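Local coordinates for prophage MuSo2, 43 kDa tail protein (Shewanella oneidensis, PDB 3CDD) that probably serves as a hub component of the baseplate in a Mu-like phage tail, assembling as a trimer built largely from beta-rich, barrel-type domains, at residues A[68-73]-A[289-294]; A[171-174]-A[178-181]; A[297-302]-A[334-339]; A[304-309]-A[315-320]. All coordinates share one frame; numbering follows the deposited sequence.

Contact 1: residues A[68-73]-A[289-294]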
loop_
_atom_site.group_PDB
_atom_site.type_symbol
_atom_site.label_atom_id
_atom_site.label_comp_id
_atom_site.label_asym_id
_atom_site.label_seq_id
_atom_site.Cartn_x
_atom_site.Cartn_y
_atom_site.Cartn_z
ATOM N N GLY A 68 12.126 7.740 -35.058
ATOM C CA GLY A 68 12.457 7.760 -36.492
ATOM C C GLY A 68 11.250 8.012 -37.382
ATOM O O GLY A 68 11.190 7.536 -38.516
ATOM N N GLY A 69 10.289 8.773 -36.872
ATOM C CA GLY A 69 9.053 9.028 -37.594
ATOM C C GLY A 69 8.007 7.926 -37.459
ATOM O O GLY A 69 6.894 8.066 -37.966
ATOM N N GLU A 70 8.355 6.826 -36.790
ATOM C CA GLU A 70 7.412 5.714 -36.592
ATOM C C GLU A 70 6.697 5.852 -35.258
ATOM O O GLU A 70 7.329 6.096 -34.234
ATOM C CB GLU A 70 8.119 4.360 -36.659
ATOM C CG GLU A 70 7.177 3.167 -36.561
ATOM C CD GLU A 70 7.891 1.828 -36.689
ATOM O OE1 GLU A 70 9.125 1.807 -36.902
ATOM O OE2 GLU A 70 7.208 0.784 -36.575
ATOM N N ARG A 71 5.379 5.667 -35.283
ATOM C CA ARG A 71 4.535 5.832 -34.112
ATOM C C ARG A 71 4.782 4.746 -33.064
ATOM O O ARG A 71 4.806 3.557 -33.372
ATOM C CB ARG A 71 3.056 5.869 -34.521
ATOM C CG ARG A 71 2.093 6.287 -33.411
ATOM C CD ARG A 71 2.352 7.732 -32.892
ATOM N NE ARG A 71 2.319 8.730 -33.971
ATOM C CZ ARG A 71 1.209 9.160 -34.584
ATOM N NH1 ARG A 71 0.017 8.692 -34.227
ATOM N NH2 ARG A 71 1.284 10.070 -35.566
ATOM N N VAL A 72 4.964 5.178 -31.825
ATOM C CA VAL A 72 5.145 4.259 -30.702
ATOM C C VAL A 72 3.878 4.260 -29.841
ATOM O O VAL A 72 3.407 3.206 -29.410
ATOM C CB VAL A 72 6.404 4.626 -29.871
ATOM C CG1 VAL A 72 6.583 3.666 -28.674
ATOM C CG2 VAL A 72 7.654 4.591 -30.744
ATOM N N ILE A 73 3.326 5.449 -29.606
ATOM C CA ILE A 73 2.163 5.618 -28.723
ATOM C C ILE A 73 1.406 6.894 -29.086
ATOM O O ILE A 73 2.010 7.944 -29.388
ATOM C CB ILE A 73 2.531 5.578 -27.179
ATOM C CG1 ILE A 73 1.272 5.435 -26.301
ATOM C CG2 ILE A 73 3.424 6.795 -26.730
ATOM C CD1 ILE A 73 1.582 5.163 -24.839
ATOM N N GLY A 289 18.236 -1.509 -27.755
ATOM C CA GLY A 289 17.458 -0.963 -28.873
ATOM C C GLY A 289 15.971 -1.250 -28.742
ATOM O O GLY A 289 15.570 -2.214 -28.142
ATOM N N TRP A 290 15.151 -0.380 -29.296
ATOM C CA TRP A 290 13.700 -0.568 -29.348
ATOM C C TRP A 290 13.305 -1.378 -30.592
ATOM O O TRP A 290 12.166 -1.867 -30.709
ATOM C CB TRP A 290 13.073 0.809 -29.459
ATOM C CG TRP A 290 13.162 1.633 -28.229
ATOM C CD1 TRP A 290 13.959 1.421 -27.117
ATOM C CD2 TRP A 290 12.395 2.811 -27.958
ATOM N NE1 TRP A 290 13.728 2.428 -26.169
ATOM C CE2 TRP A 290 12.774 3.282 -26.667
ATOM C CE3 TRP A 290 11.395 3.499 -28.666
ATOM C CZ2 TRP A 290 12.205 4.423 -26.099
ATOM C CZ3 TRP A 290 10.840 4.629 -28.103
ATOM C CH2 TRP A 290 11.233 5.075 -26.828
ATOM N N ARG A 291 14.256 -1.489 -31.521
ATOM C CA ARG A 291 14.065 -2.204 -32.786
ATOM C C ARG A 291 14.775 -3.546 -32.810
ATOM O O ARG A 291 15.896 -3.698 -32.292
ATOM C CB ARG A 291 14.595 -1.372 -33.933
ATOM C CG ARG A 291 13.784 -0.152 -34.190
ATOM C CD ARG A 291 14.038 0.399 -35.575
ATOM N NE ARG A 291 13.345 1.671 -35.719
ATOM C CZ ARG A 291 12.118 1.809 -36.207
ATOM N NH1 ARG A 291 11.441 0.742 -36.630
ATOM N NH2 ARG A 291 11.578 3.023 -36.288
ATOM N N ILE A 292 14.110 -4.525 -33.408
ATOM C CA ILE A 292 14.688 -5.832 -33.650
ATOM C C ILE A 292 15.685 -5.655 -34.782
ATOM O O ILE A 292 15.279 -5.308 -35.876
ATOM C CB ILE A 292 13.553 -6.815 -34.011
ATOM C CG1 ILE A 292 12.538 -6.896 -32.839
ATOM C CG2 ILE A 292 14.103 -8.177 -34.313
ATOM C CD1 ILE A 292 11.127 -7.371 -33.210
ATOM N N PRO A 293 16.990 -5.895 -34.530
ATOM C CA PRO A 293 18.015 -5.671 -35.583
ATOM C C PRO A 293 17.831 -6.506 -36.858
ATOM O O PRO A 293 18.183 -6.041 -37.967
ATOM C CB PRO A 293 19.341 -6.028 -34.910
ATOM C CG PRO A 293 19.027 -6.159 -33.405
ATOM C CD PRO A 293 17.555 -6.410 -33.266
ATOM N N GLN A 294 17.300 -7.723 -36.718
ATOM C CA GLN A 294 17.088 -8.587 -37.891
ATOM C C GLN A 294 16.057 -7.995 -38.847
ATOM O O GLN A 294 16.299 -7.849 -40.049
ATOM C CB GLN A 294 16.658 -10.006 -37.486
ATOM C CG GLN A 294 17.752 -10.836 -36.836
ATOM C CD GLN A 294 17.875 -10.551 -35.347
ATOM O OE1 GLN A 294 17.153 -9.707 -34.806
ATOM N NE2 GLN A 294 18.794 -11.242 -34.683
#

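Contact 2: residues A[171-174]-A[178-181]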
loop_
_atom_site.group_PDB
_atom_site.type_symbol
_atom_site.label_atom_id
_atom_site.label_comp_id
_atom_site.label_asym_id
_atom_site.label_seq_id
_atom_site.Cartn_x
_atom_site.Cartn_y
_atom_site.Cartn_z
ATOM N N THR A 171 -7.033 -5.019 -26.550
ATOM C CA THR A 171 -5.767 -4.277 -26.385
ATOM C C THR A 171 -5.830 -2.969 -27.199
ATOM O O THR A 171 -6.917 -2.492 -27.518
ATOM C CB THR A 171 -4.510 -5.192 -26.656
ATOM O OG1 THR A 171 -3.291 -4.464 -26.439
ATOM C CG2 THR A 171 -4.526 -5.749 -28.047
ATOM N N SER A 172 -4.693 -2.366 -27.505
ATOM C CA SER A 172 -4.703 -1.186 -28.349
ATOM C C SER A 172 -3.520 -1.282 -29.309
ATOM O O SER A 172 -2.631 -2.121 -29.122
ATOM C CB SER A 172 -4.671 0.095 -27.501
ATOM O OG SER A 172 -3.494 0.185 -26.708
ATOM N N ASP A 173 -3.497 -0.445 -30.335
ATOM C CA ASP A 173 -2.356 -0.455 -31.254
ATOM C C ASP A 173 -1.556 0.822 -31.058
ATOM O O ASP A 173 -1.907 1.624 -30.196
ATOM C CB ASP A 173 -2.825 -0.666 -32.703
ATOM C CG ASP A 173 -3.743 0.449 -33.203
ATOM O OD1 ASP A 173 -3.736 1.567 -32.626
ATOM O OD2 ASP A 173 -4.460 0.212 -34.196
ATOM N N THR A 174 -0.490 1.028 -31.835
ATOM C CA THR A 174 0.350 2.214 -31.650
ATOM C C THR A 174 -0.397 3.521 -31.943
ATOM O O THR A 174 0.045 4.595 -31.540
ATOM C CB THR A 174 1.654 2.178 -32.474
ATOM O OG1 THR A 174 1.343 2.232 -33.875
ATOM C CG2 THR A 174 2.477 0.938 -32.146
ATOM N N LEU A 178 -8.706 0.898 -30.362
ATOM C CA LEU A 178 -9.066 -0.348 -29.657
ATOM C C LEU A 178 -8.905 -1.589 -30.550
ATOM O O LEU A 178 -9.432 -1.627 -31.669
ATOM C CB LEU A 178 -10.498 -0.275 -29.133
ATOM C CG LEU A 178 -10.957 -1.472 -28.295
ATOM C CD1 LEU A 178 -10.234 -1.494 -26.949
ATOM C CD2 LEU A 178 -12.454 -1.453 -28.095
ATOM N N VAL A 179 -8.172 -2.587 -30.055
ATOM C CA VAL A 179 -7.942 -3.838 -30.788
ATOM C C VAL A 179 -8.623 -5.034 -30.119
ATOM O O VAL A 179 -8.412 -5.315 -28.931
ATOM C CB VAL A 179 -6.432 -4.165 -31.000
ATOM C CG1 VAL A 179 -6.271 -5.493 -31.765
ATOM C CG2 VAL A 179 -5.730 -3.056 -31.744
ATOM N N ILE A 180 -9.439 -5.735 -30.907
ATOM C CA ILE A 180 -10.038 -6.991 -30.490
ATOM C C ILE A 180 -9.325 -8.166 -31.161
ATOM O O ILE A 180 -9.358 -8.337 -32.395
ATOM C CB ILE A 180 -11.545 -7.043 -30.777
ATOM C CG1 ILE A 180 -12.251 -5.830 -30.154
ATOM C CG2 ILE A 180 -12.126 -8.370 -30.276
ATOM C CD1 ILE A 180 -13.718 -5.653 -30.599
ATOM N N THR A 181 -8.678 -8.975 -30.337
ATOM C CA THR A 181 -7.847 -10.045 -30.862
ATOM C C THR A 181 -7.818 -11.290 -29.967
ATOM O O THR A 181 -8.606 -11.424 -29.027
ATOM C CB THR A 181 -6.431 -9.493 -31.169
ATOM O OG1 THR A 181 -5.683 -10.467 -31.902
ATOM C CG2 THR A 181 -5.681 -9.079 -29.881
#

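Contact 3: residues A[297-302]-A[334-339]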
loop_
_atom_site.group_PDB
_atom_site.type_symbol
_atom_site.label_atom_id
_atom_site.label_comp_id
_atom_site.label_asym_id
_atom_site.label_seq_id
_atom_site.Cartn_x
_atom_site.Cartn_y
_atom_site.Cartn_z
ATOM N N LYS A 297 12.041 -3.900 -37.184
ATOM C CA LYS A 297 10.721 -3.548 -36.699
ATOM C C LYS A 297 10.781 -3.354 -35.199
ATOM O O LYS A 297 11.578 -3.989 -34.506
ATOM C CB LYS A 297 9.678 -4.609 -37.084
ATOM C CG LYS A 297 9.551 -4.857 -38.605
ATOM C CD LYS A 297 8.573 -3.889 -39.269
ATOM C CE LYS A 297 8.405 -4.165 -40.764
ATOM N NZ LYS A 297 9.174 -3.224 -41.628
ATOM N N LEU A 298 9.962 -2.429 -34.699
ATOM C CA LEU A 298 9.784 -2.252 -33.267
ATOM C C LEU A 298 9.356 -3.572 -32.633
ATOM O O LEU A 298 8.560 -4.298 -33.223
ATOM C CB LEU A 298 8.717 -1.183 -33.007
ATOM C CG LEU A 298 9.090 0.272 -33.342
ATOM C CD1 LEU A 298 7.922 1.252 -33.076
ATOM C CD2 LEU A 298 10.400 0.738 -32.644
ATOM N N TRP A 299 9.886 -3.891 -31.448
ATOM C CA TRP A 299 9.349 -4.991 -30.646
ATOM C C TRP A 299 7.865 -4.757 -30.444
ATOM O O TRP A 299 7.457 -3.630 -30.180
ATOM C CB TRP A 299 10.008 -5.042 -29.266
ATOM C CG TRP A 299 11.420 -5.506 -29.316
ATOM C CD1 TRP A 299 12.554 -4.728 -29.260
ATOM C CD2 TRP A 299 11.863 -6.860 -29.412
ATOM N NE1 TRP A 299 13.665 -5.526 -29.287
ATOM C CE2 TRP A 299 13.274 -6.838 -29.389
ATOM C CE3 TRP A 299 11.200 -8.104 -29.487
ATOM C CZ2 TRP A 299 14.041 -8.010 -29.487
ATOM C CZ3 TRP A 299 11.957 -9.261 -29.584
ATOM C CH2 TRP A 299 13.364 -9.210 -29.564
ATOM N N ASN A 300 7.068 -5.823 -30.519
ATOM C CA ASN A 300 5.607 -5.682 -30.588
ATOM C C ASN A 300 4.933 -6.664 -29.655
ATOM O O ASN A 300 5.359 -7.793 -29.576
ATOM C CB ASN A 300 5.145 -5.913 -32.032
ATOM C CG ASN A 300 3.702 -5.478 -32.283
ATOM O OD1 ASN A 300 3.045 -4.846 -31.435
ATOM N ND2 ASN A 300 3.208 -5.807 -33.458
ATOM N N ILE A 301 3.902 -6.219 -28.930
ATOM C CA ILE A 301 3.152 -7.107 -28.045
ATOM C C ILE A 301 2.366 -8.107 -28.883
ATOM O O ILE A 301 2.113 -7.873 -30.057
ATOM C CB ILE A 301 2.157 -6.368 -27.082
ATOM C CG1 ILE A 301 1.192 -5.449 -27.859
ATOM C CG2 ILE A 301 2.913 -5.631 -25.949
ATOM C CD1 ILE A 301 0.179 -4.693 -26.951
ATOM N N ASN A 302 1.978 -9.218 -28.262
ATOM C CA ASN A 302 1.184 -10.255 -28.934
ATOM C C ASN A 302 1.883 -10.765 -30.183
ATOM O O ASN A 302 1.273 -10.898 -31.253
ATOM C CB ASN A 302 -0.229 -9.757 -29.247
ATOM C CG ASN A 302 -1.216 -10.888 -29.415
ATOM O OD1 ASN A 302 -0.968 -12.011 -28.950
ATOM N ND2 ASN A 302 -2.348 -10.611 -30.089
ATOM N N ALA A 334 14.901 -2.159 -24.321
ATOM C CA ALA A 334 13.524 -2.639 -24.308
ATOM C C ALA A 334 13.461 -3.791 -23.336
ATOM O O ALA A 334 14.308 -4.700 -23.350
ATOM C CB ALA A 334 13.037 -3.066 -25.720
ATOM N N VAL A 335 12.478 -3.747 -22.459
ATOM C CA VAL A 335 12.282 -4.853 -21.573
ATOM C C VAL A 335 11.058 -5.635 -22.029
ATOM O O VAL A 335 9.957 -5.123 -22.015
ATOM C CB VAL A 335 12.119 -4.397 -20.119
ATOM C CG1 VAL A 335 11.984 -5.607 -19.234
ATOM C CG2 VAL A 335 13.317 -3.523 -19.685
ATOM N N ILE A 336 11.280 -6.889 -22.411
ATOM C CA ILE A 336 10.240 -7.726 -22.999
ATOM C C ILE A 336 9.793 -8.733 -21.929
ATOM O O ILE A 336 10.595 -9.533 -21.472
ATOM C CB ILE A 336 10.788 -8.424 -24.245
ATOM C CG1 ILE A 336 11.282 -7.373 -25.253
ATOM C CG2 ILE A 336 9.768 -9.357 -24.899
ATOM C CD1 ILE A 336 12.619 -7.801 -25.775
ATOM N N SER A 337 8.537 -8.602 -21.500
ATOM C CA SER A 337 7.882 -9.526 -20.579
ATOM C C SER A 337 7.193 -10.638 -21.379
ATOM O O SER A 337 6.307 -10.351 -22.198
ATOM C CB SER A 337 6.832 -8.757 -19.789
ATOM O OG SER A 337 6.198 -9.555 -18.811
ATOM N N VAL A 338 7.586 -11.893 -21.167
ATOM C CA VAL A 338 7.068 -13.007 -21.980
ATOM C C VAL A 338 6.289 -14.000 -21.130
ATOM O O VAL A 338 6.606 -14.215 -19.965
ATOM C CB VAL A 338 8.182 -13.774 -22.711
ATOM C CG1 VAL A 338 8.841 -12.903 -23.783
ATOM C CG2 VAL A 338 9.225 -14.329 -21.688
ATOM N N VAL A 339 5.258 -14.592 -21.722
ATOM C CA VAL A 339 4.396 -15.545 -21.012
ATOM C C VAL A 339 4.195 -16.766 -21.910
ATOM O O VAL A 339 4.381 -16.663 -23.137
ATOM C CB VAL A 339 3.020 -14.912 -20.643
ATOM C CG1 VAL A 339 3.194 -13.723 -19.651
ATOM C CG2 VAL A 339 2.262 -14.438 -21.930
#

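Contact 4: residues A[304-309]-A[315-320]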
loop_
_atom_site.group_PDB
_atom_site.type_symbol
_atom_site.label_atom_id
_atom_site.label_comp_id
_atom_site.label_asym_id
_atom_site.label_seq_id
_atom_site.Cartn_x
_atom_site.Cartn_y
_atom_site.Cartn_z
ATOM N N LEU A 304 5.022 -13.910 -31.065
ATOM C CA LEU A 304 5.678 -15.073 -30.492
ATOM C C LEU A 304 7.193 -14.998 -30.710
ATOM O O LEU A 304 7.670 -14.621 -31.804
ATOM C CB LEU A 304 5.110 -16.372 -31.114
ATOM C CG LEU A 304 3.666 -16.829 -30.834
ATOM C CD1 LEU A 304 3.347 -18.054 -31.663
ATOM C CD2 LEU A 304 3.433 -17.133 -29.361
ATOM N N VAL A 305 7.930 -15.381 -29.667
ATOM C CA VAL A 305 9.385 -15.307 -29.664
ATOM C C VAL A 305 9.980 -16.597 -29.039
ATOM O O VAL A 305 9.681 -16.923 -27.893
ATOM C CB VAL A 305 9.840 -13.990 -28.950
ATOM C CG1 VAL A 305 9.569 -14.048 -27.444
ATOM C CG2 VAL A 305 11.292 -13.703 -29.218
ATOM N N PRO A 306 10.762 -17.381 -29.814
ATOM C CA PRO A 306 11.424 -18.500 -29.122
ATOM C C PRO A 306 12.337 -18.022 -27.981
ATOM O O PRO A 306 12.976 -16.983 -28.073
ATOM C CB PRO A 306 12.243 -19.189 -30.231
ATOM C CG PRO A 306 11.576 -18.804 -31.510
ATOM C CD PRO A 306 11.064 -17.378 -31.262
ATOM N N VAL A 307 12.369 -18.761 -26.891
ATOM C CA VAL A 307 13.197 -18.357 -25.750
ATOM C C VAL A 307 14.089 -19.560 -25.435
ATOM O O VAL A 307 13.583 -20.658 -25.228
ATOM C CB VAL A 307 12.318 -17.842 -24.563
ATOM C CG1 VAL A 307 13.139 -17.574 -23.280
ATOM C CG2 VAL A 307 11.546 -16.573 -24.976
ATOM N N ILE A 308 15.410 -19.365 -25.519
ATOM C CA ILE A 308 16.393 -20.376 -25.078
ATOM C C ILE A 308 17.179 -19.777 -23.917
ATOM O O ILE A 308 18.003 -18.882 -24.118
ATOM C CB ILE A 308 17.390 -20.808 -26.195
ATOM C CG1 ILE A 308 16.687 -20.977 -27.551
ATOM C CG2 ILE A 308 18.154 -22.081 -25.769
ATOM C CD1 ILE A 308 17.628 -21.367 -28.717
ATOM N N ASP A 309 16.905 -20.249 -22.705
ATOM C CA ASP A 309 17.526 -19.684 -21.518
ATOM C C ASP A 309 17.763 -20.786 -20.485
ATOM O O ASP A 309 16.854 -21.176 -19.750
ATOM C CB ASP A 309 16.657 -18.556 -20.945
ATOM C CG ASP A 309 17.374 -17.737 -19.872
ATOM O OD1 ASP A 309 18.288 -18.262 -19.189
ATOM O OD2 ASP A 309 17.009 -16.554 -19.699
ATOM N N ASP A 315 12.914 -23.075 -22.475
ATOM C CA ASP A 315 13.140 -23.534 -23.834
ATOM C C ASP A 315 11.783 -23.826 -24.464
ATOM O O ASP A 315 11.369 -24.983 -24.573
ATOM C CB ASP A 315 14.036 -24.774 -23.846
ATOM C CG ASP A 315 14.568 -25.112 -25.245
ATOM O OD1 ASP A 315 14.233 -24.415 -26.232
ATOM O OD2 ASP A 315 15.334 -26.088 -25.344
ATOM N N GLU A 316 11.094 -22.754 -24.851
ATOM C CA GLU A 316 9.772 -22.811 -25.481
ATOM C C GLU A 316 9.514 -21.493 -26.229
ATOM O O GLU A 316 10.225 -20.505 -26.035
ATOM C CB GLU A 316 8.664 -23.106 -24.450
ATOM C CG GLU A 316 8.542 -22.075 -23.342
ATOM C CD GLU A 316 7.898 -22.608 -22.058
ATOM O OE1 GLU A 316 7.989 -23.823 -21.785
ATOM O OE2 GLU A 316 7.317 -21.796 -21.299
ATOM N N GLU A 317 8.530 -21.492 -27.112
ATOM C CA GLU A 317 8.165 -20.275 -27.824
ATOM C C GLU A 317 7.230 -19.545 -26.892
ATOM O O GLU A 317 6.285 -20.147 -26.375
ATOM C CB GLU A 317 7.486 -20.605 -29.149
ATOM C CG GLU A 317 7.696 -19.541 -30.210
ATOM C CD GLU A 317 7.148 -19.939 -31.564
ATOM O OE1 GLU A 317 6.357 -20.910 -31.640
ATOM O OE2 GLU A 317 7.507 -19.270 -32.564
HETATM N N MSE A 318 7.505 -18.261 -26.659
HETATM C CA MSE A 318 6.750 -17.474 -25.697
HETATM C C MSE A 318 5.981 -16.357 -26.383
HETATM O O MSE A 318 6.294 -15.982 -27.516
HETATM C CB MSE A 318 7.694 -16.882 -24.643
HETATM C CG MSE A 318 8.597 -17.920 -23.985
HETATM SE SE MSE A 318 7.785 -18.782 -22.470
HETATM C CE MSE A 318 8.641 -17.708 -21.127
ATOM N N LEU A 319 4.978 -15.827 -25.692
ATOM C CA LEU A 319 4.221 -14.691 -26.198
ATOM C C LEU A 319 4.691 -13.403 -25.519
ATOM O O LEU A 319 4.798 -13.351 -24.298
ATOM C CB LEU A 319 2.718 -14.895 -25.964
ATOM C CG LEU A 319 1.853 -13.819 -26.656
ATOM C CD1 LEU A 319 1.686 -14.124 -28.147
ATOM C CD2 LEU A 319 0.508 -13.620 -25.960
ATOM N N ILE A 320 4.964 -12.366 -26.304
ATOM C CA ILE A 320 5.277 -11.065 -25.701
ATOM C C ILE A 320 4.002 -10.424 -25.168
ATOM O O ILE A 320 3.129 -10.024 -25.939
ATOM C CB ILE A 320 5.993 -10.087 -26.669
ATOM C CG1 ILE A 320 7.302 -10.705 -27.185
ATOM C CG2 ILE A 320 6.213 -8.726 -25.965
ATOM C CD1 ILE A 320 8.091 -9.801 -28.120
HETATM O O HOH W 1 13.168 -22.399 -27.525
#

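Contact 1: residues A[68-73]-A[289-294]
Glu70 and Arg291 form a salt bridge between the GpP-like N-terminal region and the fourth-domain region, two parts of the phage-barrel type far apart in sequence. One carboxylate oxygen takes both bonds: Arg291 NH1 lies 2.6 Å from Glu70 OE1, almost on the extension of its C-O bond, while Arg291 NH2 reaches the same Glu70 OE1 at 2.8 Å from the anti side. This is an end-on grip by the two terminal nitrogens, with OE1 close to the guanidinium plane and the carboxylate turned 33° from it. Glu70 reaches this position fully extended, its CG trans to the backbone N (chi1 -176°), and Arg291 is likewise straight from CG to NE. The arginine has further acceptors: NE forms a salt bridge with Glu5, and NH1 also donates to the carbonyl of Gly296. With carboxylates at two of its sides, the guanidinium is probably held firmly in its rotation. Deeper in, Val72 belongs to a classic beta bulge, in which Val72 and Ile73 both face Val65. The indole N-H of Trp290 is satisfied by Ser326 O, and the far edge of that ring meets Val72, CZ3 of Trp290 lying 4.1 Å from CG2 of Val72.

Contact 2: residues A[171-174]-A[178-181]
Thr171 and Val179 stand side by side on one face of the sheet and point the same way. The methyl of the threonine does the touching, CG2 of Thr171 lying 3.9 Å from CB of Val179. With chi1 at -178°, Thr171 directs its hydroxyl trans to the backbone N and sets CG2 between N and the carbonyl carbon, where it can lean on the facing strand. Thr181 has the same threonine geometry, and its CG2 comes obliquely against the same methyl, 4.0 Å from Thr171 CG2, so that an apolar patch forms from groups of two polar residues. The second branch of Val179 reaches along the opposite strand to where it leaves the sheet: CG2 of Val179 is 3.7 Å from Asp173 N and packs against Asp173 CB as well.

These contacts belong to a beta hairpin of strands 169-172 and 178-181, within the gp44-like second-domain region. Thr171 and Val179 are an antiparallel hydrogen-bonded pair, with Thr171 N to Val179 O and Val179 N to Thr171 O both 2.8 Å. The first N-H meets its acceptor in the carbonyl plane; the second rises 50° above it. Asp173 bonds through OD2 to Asn177 ND2, tying the two ends of the short loop together, and Ser172 OG bonds to Asp97. On the face carrying Ser172 and Leu178, a non-hydrogen-bonded pair, the leucine folds back beneath the neighbouring strand, and its CD1 lies 3.5 Å from the carbonyl O of Thr171.

Contact 3: residues A[297-302]-A[334-339]
The backbones of Trp299 and Ala334, the closest pair, stay 7.9 Å apart at their CA atoms, and no hydrogen bond joins the two segments. This is side-chain packing of a loop onto a sheet: residues 297-302 run over strand 331-339 of the fourth-domain region, where the strand lies antiparallel between strands 281-288 and 317-328. The indole of Trp299 bridges the gap. Its CG sits beside the backbone N, opposite the carbonyl carbon (chi1 -72°), which drops the ring toward the strand so that it presents a broad face.

Ile336 fills that face with a single methyl. Its CD1 stands 3.7 Å from the centroid of the six-membered ring of Trp299, only 8° off the ring normal, a well-centred CH-pi contact. The isoleucine meets the indole at about a right angle, like a peg set against a plate, and all six carbons of the benzene ring lie at similar distances from the methyl. Ala334, two residues earlier and on the same side of the strand, meets the pyrrole end obliquely. Ile292 covers the opposite face, so the ring is sandwiched between aliphatic groups, while Val287 and Ile323 bring in the two neighbouring strands. All three touching residues are buried. The five-membered ring closes the contact, with CD1 of Trp299 3.9 Å from CB of Ala334.

Contact 4: residues A[304-309]-A[315-320]
Different first torsions bring Leu304 and Leu319 together: CG of Leu304 lies trans to the carbonyl carbon (chi1 -68°), that of Leu319 trans to the backbone N (chi1 -172°). The two chains then slant across each other, with CD2 of Leu304 3.7 Å from CD1 of Leu319. Glu317 runs extended on the same face, its CG beside the ring of Pro306 and its carboxylate crossing the base of Leu304; OE2 ends in a salt bridge with Lys187. On the other face CG1 of Val305 packs 4.0 Å from CG1 of Ile320, and Val307 lies against Met318, a selenomethionine modelled in two conformers, so how closely they pack is doubtful. The backbone is that of an antiparallel beta hairpin. Val305 and Met318 exchange two bonds, each 2.8 Å between N and O, whereas Val307 and Glu316 pair less evenly: Glu316 N is 3.3 Å from Val307 O at the corner in the chain. There a water donates both to Val307 O and, at 2.6 Å, to Asp315 OD1. The far edge of strand 304-309 pairs in parallel with strand 192-193, through Pro306 and Ile308 with Leu192, while Val305 and Met318 pack on Val338 of strand 331-339, the antiparallel neighbour of strand 317-328.

Overall arrangement
Contacts 2 and 3 are buried, whereas contacts 1 and 4 each run from a buried end to a more open polar one. Contact 1 adds a charged grip to a small apolar touch and joins two sequence regions; contact 3 is wholly apolar. Contacts 2 and 4 are backbone-paired hairpins; side chains meet on both faces of contact 4, but in contact 2 mainly on the face of Thr171 and Val179. Probable backbone hydrogen bonds link contacts 1 and 3 (Ile292 N to Lys297 O) and contacts 3 and 4 (Asn302 N to Ile320 O). Contact 2 touches contact 1 through Thr174 and contact 3 through Thr171 and Thr181, but lies about 9 Å from contact 4 at the nearest atoms.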